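Local coordinates for replication protein B (Plasmid RSF1010, PDB 3H20) that acts as the primase of the plasmid, making short primers on single-stranded DNA so that replication can start, at residues K15-E20 / V61-A66. Sequence-based numbering, arbitrary orientation.
Sequences KAMGCE and VYIRPA. With DPO (diphosphate), chain E.
Met17 reaches from the last turn of helix 6-17 into the step between Ile63 and Pro65 on strand 59-65. Its chain runs out extended as far as the sulfur and then bends at chi3 (82°); Met17 SD lies against the tip of Ile63, 4.0 Å from its CD1, while the bend swings Met17 CE over Pro65, 4.0 Å from its CD. The Met17 and Ile63 chains run antiparallel to each other, whereas Met17 lies nearly perpendicular to the proline. Gly18, with positive phi, turns the chain out of the helix, and Cys19 then sets SG on the proline ring, 3.6 Å from both CB and CG of Pro65; both sulfur side chains rest on one face of the ring, CE toward its CD end. This is helix-on-sheet packing in the primase N-terminal domain: strand 59-65 lies between strands 21-28 and 144-145 of an antiparallel sheet, and Phe22 adds to the apolar layer around Met17 and Ile63. One residue before Ile63, Tyr62 donates its OH to diphosphate O2 at 2.6 Å, in a pocket completed by Arg145, Asn151 and Lys153. A phenylalanine here lacks the hydroxyl, and the diphosphate would probably be held less firmly by the other three.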
ATOM      1  N   LYS A  15     -10.182 -12.358 -25.522  1.00 33.84           N
ATOM      2  CA  LYS A  15     -10.189 -13.820 -25.450  1.00 35.24           C
ATOM      3  C   LYS A  15      -8.990 -14.325 -24.657  1.00 34.84           C
ATOM      4  O   LYS A  15      -9.141 -15.220 -23.816  1.00 34.64           O
ATOM      5  CB  LYS A  15     -10.216 -14.470 -26.845  1.00 35.17           C
ATOM      6  CG  LYS A  15     -10.190 -16.026 -26.818  1.00 36.81           C
ATOM      7  CD  LYS A  15     -10.034 -16.603 -28.223  1.00 37.95           C
ATOM      8  CE  LYS A  15      -9.477 -18.026 -28.206  1.00 43.06           C
ATOM      9  NZ  LYS A  15      -9.478 -18.602 -29.581  1.00 45.03           N
ATOM     10  N   ALA A  16      -7.813 -13.740 -24.913  1.00 34.34           N
ATOM     11  CA  ALA A  16      -6.573 -14.170 -24.258  1.00 34.61           C
ATOM     12  C   ALA A  16      -6.612 -13.851 -22.763  1.00 34.73           C
ATOM     13  O   ALA A  16      -6.086 -14.613 -21.930  1.00 34.85           O
ATOM     14  CB  ALA A  16      -5.371 -13.501 -24.904  1.00 34.47           C
ATOM     15  N   MET A  17      -7.216 -12.718 -22.429  1.00 34.39           N
ATOM     16  CA  MET A  17      -7.414 -12.342 -21.022  1.00 34.74           C
ATOM     17  C   MET A  17      -8.444 -13.270 -20.379  1.00 35.74           C
ATOM     18  O   MET A  17      -8.267 -13.716 -19.249  1.00 36.21           O
ATOM     19  CB  MET A  17      -7.809 -10.875 -20.895  1.00 34.52           C
ATOM     20  CG  MET A  17      -6.634  -9.902 -21.175  1.00 34.01           C
ATOM     21  SD  MET A  17      -7.133  -8.168 -21.112  1.00 34.84           S
ATOM     22  CE  MET A  17      -7.091  -7.872 -19.341  1.00 34.90           C
ATOM     23  N   GLY A  18      -9.511 -13.565 -21.115  1.00 36.12           N
ATOM     24  CA  GLY A  18     -10.459 -14.593 -20.718  1.00 36.47           C
ATOM     25  C   GLY A  18     -11.533 -14.217 -19.715  1.00 36.74           C
ATOM     26  O   GLY A  18     -12.341 -15.076 -19.344  1.00 36.52           O
ATOM     27  N   CYS A  19     -11.560 -12.958 -19.277  1.00 36.18           N
ATOM     28  CA  CYS A  19     -12.550 -12.517 -18.283  1.00 36.74           C
ATOM     29  C   CYS A  19     -13.950 -12.386 -18.875  1.00 36.77           C
ATOM     30  O   CYS A  19     -14.113 -12.125 -20.080  1.00 36.60           O
ATOM     31  CB  CYS A  19     -12.160 -11.167 -17.671  1.00 36.40           C
ATOM     32  SG  CYS A  19     -10.418 -10.968 -17.312  1.00 39.25           S
ATOM     33  N   GLU A  20     -14.956 -12.553 -18.019  1.00 37.02           N
ATOM     34  CA  GLU A  20     -16.333 -12.231 -18.389  1.00 37.33           C
ATOM     35  C   GLU A  20     -16.560 -10.721 -18.429  1.00 36.61           C
ATOM     36  O   GLU A  20     -17.268 -10.222 -19.312  1.00 36.77           O
ATOM     37  CB  GLU A  20     -17.332 -12.898 -17.437  1.00 38.07           C
ATOM     38  CG  GLU A  20     -17.299 -14.428 -17.471  1.00 41.27           C
ATOM     39  CD  GLU A  20     -17.869 -15.023 -18.758  1.00 46.90           C
ATOM     40  OE1 GLU A  20     -18.467 -14.275 -19.578  1.00 49.56           O
ATOM     41  OE2 GLU A  20     -17.730 -16.254 -18.946  1.00 48.66           O
ATOM     42  N   VAL A  61      -6.456   4.587 -23.879  1.00 30.43           N
ATOM     43  CA  VAL A  61      -7.446   3.549 -23.583  1.00 30.66           C
ATOM     44  C   VAL A  61      -6.788   2.399 -22.808  1.00 31.25           C
ATOM     45  O   VAL A  61      -5.832   1.769 -23.287  1.00 31.68           O
ATOM     46  CB  VAL A  61      -8.126   3.001 -24.876  1.00 30.81           C
ATOM     47  CG1 VAL A  61      -9.285   2.041 -24.535  1.00 29.27           C
ATOM     48  CG2 VAL A  61      -8.623   4.158 -25.773  1.00 31.02           C
ATOM     49  N   TYR A  62      -7.327   2.123 -21.623  1.00 31.51           N
ATOM     50  CA  TYR A  62      -6.750   1.168 -20.682  1.00 31.62           C
ATOM     51  C   TYR A  62      -7.739   0.053 -20.353  1.00 32.53           C
ATOM     52  O   TYR A  62      -8.957   0.210 -20.530  1.00 32.49           O
ATOM     53  CB  TYR A  62      -6.361   1.874 -19.383  1.00 31.78           C
ATOM     54  CG  TYR A  62      -5.317   2.963 -19.527  1.00 31.26           C
ATOM     55  CD1 TYR A  62      -3.954   2.664 -19.473  1.00 31.93           C
ATOM     56  CD2 TYR A  62      -5.692   4.287 -19.703  1.00 30.10           C
ATOM     57  CE1 TYR A  62      -2.985   3.672 -19.594  1.00 31.75           C
ATOM     58  CE2 TYR A  62      -4.738   5.294 -19.828  1.00 31.18           C
ATOM     59  CZ  TYR A  62      -3.390   4.979 -19.772  1.00 31.47           C
ATOM     60  OH  TYR A  62      -2.458   5.987 -19.903  1.00 31.34           O
ATOM     61  N   ILE A  63      -7.215  -1.072 -19.864  1.00 32.44           N
ATOM     62  CA  ILE A  63      -8.042  -2.264 -19.609  1.00 32.08           C
ATOM     63  C   ILE A  63      -7.489  -3.086 -18.442  1.00 32.52           C
ATOM     64  O   ILE A  63      -6.264  -3.170 -18.235  1.00 32.17           O
ATOM     65  CB  ILE A  63      -8.242  -3.158 -20.900  1.00 31.84           C
ATOM     66  CG1 ILE A  63      -9.271  -4.273 -20.641  1.00 31.07           C
ATOM     67  CG2 ILE A  63      -6.905  -3.784 -21.380  1.00 31.86           C
ATOM     68  CD1 ILE A  63      -9.609  -5.124 -21.863  1.00 32.10           C
ATOM     69  N   ARG A  64      -8.408  -3.640 -17.658  1.00 32.72           N
ATOM     70  CA  ARG A  64      -8.080  -4.609 -16.614  1.00 33.70           C
ATOM     71  C   ARG A  64      -9.321  -5.467 -16.371  1.00 33.89           C
ATOM     72  O   ARG A  64     -10.433  -5.058 -16.738  1.00 33.26           O
ATOM     73  CB  ARG A  64      -7.646  -3.909 -15.314  1.00 33.10           C
ATOM     74  CG  ARG A  64      -8.742  -3.064 -14.647  1.00 34.08           C
ATOM     75  CD  ARG A  64      -8.243  -2.303 -13.418  1.00 34.89           C
ATOM     76  NE  ARG A  64      -9.320  -1.493 -12.847  1.00 37.42           N
ATOM     77  CZ  ARG A  64      -9.162  -0.457 -12.028  1.00 40.58           C
ATOM     78  NH1 ARG A  64      -7.955  -0.073 -11.627  1.00 40.75           N
ATOM     79  NH2 ARG A  64     -10.234   0.205 -11.594  1.00 41.70           N
ATOM     80  N   PRO A  65      -9.143  -6.652 -15.756  1.00 34.10           N
ATOM     81  CA  PRO A  65     -10.317  -7.408 -15.315  1.00 34.73           C
ATOM     82  C   PRO A  65     -11.153  -6.593 -14.332  1.00 35.20           C
ATOM     83  O   PRO A  65     -10.605  -5.790 -13.558  1.00 34.50           O
ATOM     84  CB  PRO A  65      -9.709  -8.650 -14.640  1.00 34.97           C
ATOM     85  CG  PRO A  65      -8.335  -8.794 -15.284  1.00 34.22           C
ATOM     86  CD  PRO A  65      -7.881  -7.365 -15.464  1.00 34.61           C
ATOM     87  N   ALA A  66     -12.472  -6.765 -14.389  1.00 35.78           N
ATOM     88  CA  ALA A  66     -13.365  -6.053 -13.481  1.00 36.63           C
ATOM     89  C   ALA A  66     -13.104  -6.468 -12.035  1.00 37.32           C
ATOM     90  O   ALA A  66     -12.614  -7.567 -11.781  1.00 37.01           O
ATOM     91  CB  ALA A  66     -14.822  -6.305 -13.854  1.00 36.85           C
TER
HETATM   92  P1  DPO E 327       0.943   4.594 -19.271  1.00 63.30           P
HETATM   93  O1  DPO E 327       2.198   4.800 -18.283  1.00 63.68           O
HETATM   94  O2  DPO E 327      -0.136   5.572 -18.876  1.00 62.45           O
HETATM   95  O3  DPO E 327       0.622   3.115 -19.316  1.00 63.43           O
HETATM   96  O4  DPO E 327       1.545   5.056 -20.701  1.00 63.39           O
HETATM   97  P2  DPO E 327       2.918   4.454 -21.308  1.00 63.00           P
HETATM   98  O5  DPO E 327       4.002   4.965 -20.387  1.00 63.68           O
HETATM   99  O6  DPO E 327       2.702   2.954 -21.285  1.00 63.09           O
HETATM  100  O7  DPO E 327       2.993   5.048 -22.690  1.00 63.18           O